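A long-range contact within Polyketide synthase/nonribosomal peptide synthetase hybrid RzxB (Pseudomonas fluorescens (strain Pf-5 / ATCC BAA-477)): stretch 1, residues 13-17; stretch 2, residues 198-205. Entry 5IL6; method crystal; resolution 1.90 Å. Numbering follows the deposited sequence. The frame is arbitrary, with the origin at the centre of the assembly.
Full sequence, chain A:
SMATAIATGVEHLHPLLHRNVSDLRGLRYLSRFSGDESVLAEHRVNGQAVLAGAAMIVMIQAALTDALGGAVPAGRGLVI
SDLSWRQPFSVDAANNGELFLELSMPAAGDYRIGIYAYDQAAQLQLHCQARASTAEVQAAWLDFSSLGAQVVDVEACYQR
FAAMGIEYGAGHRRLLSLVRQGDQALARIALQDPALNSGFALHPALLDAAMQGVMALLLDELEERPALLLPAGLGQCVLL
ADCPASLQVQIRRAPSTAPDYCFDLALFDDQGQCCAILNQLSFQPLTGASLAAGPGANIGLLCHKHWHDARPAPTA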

# COMPACT_ATOMS: atom_id res chain seq x y z
N LEU A 13 -11.53 9.61 12.73
CA LEU A 13 -10.42 9.08 13.52
C LEU A 13 -9.11 9.18 12.76
O LEU A 13 -8.04 9.30 13.37
CB LEU A 13 -10.68 7.62 13.88
CG LEU A 13 -12.02 7.28 14.51
CD1 LEU A 13 -12.12 5.78 14.69
CD2 LEU A 13 -12.23 8.01 15.82
N HIS A 14 -9.19 9.15 11.44
CA HIS A 14 -8.06 9.03 10.53
C HIS A 14 -8.60 9.33 9.14
O HIS A 14 -9.76 8.99 8.85
CB HIS A 14 -7.45 7.63 10.62
CG HIS A 14 -6.18 7.47 9.84
ND1 HIS A 14 -6.16 7.17 8.50
CD2 HIS A 14 -4.88 7.55 10.22
CE1 HIS A 14 -4.91 7.08 8.08
NE2 HIS A 14 -4.12 7.30 9.11
N PRO A 15 -7.83 9.96 8.25
CA PRO A 15 -8.37 10.26 6.91
C PRO A 15 -8.93 9.04 6.19
O PRO A 15 -9.83 9.20 5.36
CB PRO A 15 -7.16 10.85 6.18
CG PRO A 15 -6.28 11.39 7.24
CD PRO A 15 -6.50 10.55 8.47
N LEU A 16 -8.43 7.84 6.47
CA LEU A 16 -8.90 6.62 5.83
C LEU A 16 -9.66 5.70 6.77
O LEU A 16 -10.07 4.61 6.36
CB LEU A 16 -7.72 5.85 5.22
CG LEU A 16 -7.03 6.44 3.99
CD1 LEU A 16 -5.90 5.52 3.55
CD2 LEU A 16 -8.02 6.66 2.85
N LEU A 17 -9.88 6.11 8.02
CA LEU A 17 -10.62 5.31 9.00
C LEU A 17 -11.53 6.30 9.71
O LEU A 17 -11.14 6.94 10.69
CB LEU A 17 -9.68 4.59 9.96
CG LEU A 17 -10.32 3.45 10.77
CD1 LEU A 17 -10.41 2.20 9.91
CD2 LEU A 17 -9.52 3.18 12.03
N SER A 198 0.16 15.42 6.87
CA SER A 198 -0.37 15.60 8.22
C SER A 198 -1.43 14.55 8.52
O SER A 198 -2.37 14.35 7.74
CB SER A 198 -0.97 17.00 8.36
OG SER A 198 -1.41 17.25 9.68
N GLY A 199 -1.29 13.88 9.66
CA GLY A 199 -2.24 12.88 10.09
C GLY A 199 -1.94 11.47 9.63
O GLY A 199 -2.65 10.54 10.03
N PHE A 200 -0.91 11.28 8.81
CA PHE A 200 -0.54 9.97 8.29
C PHE A 200 0.80 9.54 8.88
O PHE A 200 1.77 10.30 8.82
CB PHE A 200 -0.43 9.98 6.76
CG PHE A 200 -1.75 10.05 6.05
CD1 PHE A 200 -2.55 8.92 5.94
CD2 PHE A 200 -2.18 11.23 5.48
CE1 PHE A 200 -3.75 8.97 5.27
CE2 PHE A 200 -3.39 11.29 4.81
CZ PHE A 200 -4.18 10.16 4.70
N ALA A 201 0.85 8.34 9.45
CA ALA A 201 2.14 7.73 9.74
C ALA A 201 2.83 7.32 8.45
O ALA A 201 4.05 7.46 8.32
CB ALA A 201 1.96 6.52 10.67
N LEU A 202 2.06 6.82 7.49
CA LEU A 202 2.54 6.53 6.15
C LEU A 202 1.45 6.90 5.17
O LEU A 202 0.37 6.31 5.19
CB LEU A 202 2.92 5.05 6.01
CG LEU A 202 3.27 4.57 4.61
CD1 LEU A 202 4.27 5.50 3.93
CD2 LEU A 202 3.81 3.15 4.66
N HIS A 203 1.72 7.88 4.31
CA HIS A 203 0.70 8.38 3.40
C HIS A 203 0.43 7.34 2.31
O HIS A 203 1.37 6.76 1.76
CB HIS A 203 1.16 9.69 2.76
CG HIS A 203 0.05 10.43 2.07
ND1 HIS A 203 -0.40 10.09 0.82
CD2 HIS A 203 -0.68 11.51 2.45
CE1 HIS A 203 -1.37 10.91 0.45
NE2 HIS A 203 -1.56 11.78 1.43
N PRO A 204 -0.84 7.07 1.98
CA PRO A 204 -1.13 6.02 0.99
C PRO A 204 -0.55 6.29 -0.39
O PRO A 204 -0.21 5.34 -1.10
CB PRO A 204 -2.67 5.99 0.95
CG PRO A 204 -3.08 7.34 1.43
CD PRO A 204 -2.06 7.71 2.47
N ALA A 205 -0.44 7.55 -0.80
CA ALA A 205 0.13 7.85 -2.11
C ALA A 205 1.62 7.51 -2.15
O ALA A 205 2.13 7.07 -3.19
CB ALA A 205 -0.08 9.33 -2.45
O HOH W 1 -1.31 6.42 9.20

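The ring of Phe 200 lies at the centre of this contact. It touches three consecutive residues of the first stretch: His 14, Pro 15 and Leu 16. Its CA-to-CB bond points sideways, but with chi1 at -73° (m) the end of the side chain comes nearer to the other stretch. Phe 200 has more area covered by the opposing stretch than any other residue here.

The tightest approach is from Pro 15, whose CB lies 3.4 Å from CZ of Phe 200. Both groups are apolar, so the pair gains by excluding water. Leu 16 adds a looser contact. Its CG is 4.3 Å from CE1 of Phe 200, at the edge of the ring and near its plane. Leu 16 also reaches the start of the helix in the second stretch, where its CD1 sits 4.0 Å from CG of Pro 204. The CA-to-CB bonds of both residues point toward the opposing stretch, and both residues are buried. Leu 16 thus links the aromatic centre to the helix start through dispersion contacts alone.

His 14 brings a second ring. Its CE1 lies 3.6 Å from CE1 of Phe 200. The ring centroids are 5.2 Å apart and the planes are nearly perpendicular, at 87°. The pair is oblique, neither a stack nor an edge-to-face arrangement.

The backbone of the first stretch presents these side chains from a type I beta turn running from His 14 to Leu 17. Leu 17 N donates to His 14 O at 3.0 Å and closes the turn. Leu 16 N donates to His 14 ND1 at 3.1 Å, with a nearly straight angle of 167°. That second bond ties the imidazole to its own turn. ND1 accepts a hydrogen here, so it carries no proton in this bond.

The main chains themselves stay apart. The CA atoms of His 14 and Gly 199 are 7.0 Å apart, and those of Leu 16 and Pro 204 are 9.2 Å apart. No direct hydrogen bond crosses between the stretches, and the two together bury 236 Å².

Gly 199 lies beside Pro 15 and His 14. Its phi/psi of 90/-5 would jam a CB against the carbonyl O of Ser 198, which by itself calls for glycine. An ideal CB would also point toward the first stretch, 4.0 Å from CG of Pro 15. The carbonyl O of Gly 199 is 3.7 Å from NE2 of His 14, a contact without a hydrogen bond.

At the polar edge, one water supplies the link that the direct contacts lack. It lies 2.9 Å from NE2 of His 14 and 2.9 Å from N of Ala 201, and it accepts from that amide. The imidazole therefore bonds to its own turn through ND1 and to the second stretch, by way of water, through NE2.

Beyond the contact, His 203 caps the helix: its ND1 accepts from Ala 205 N at 3.0 Å.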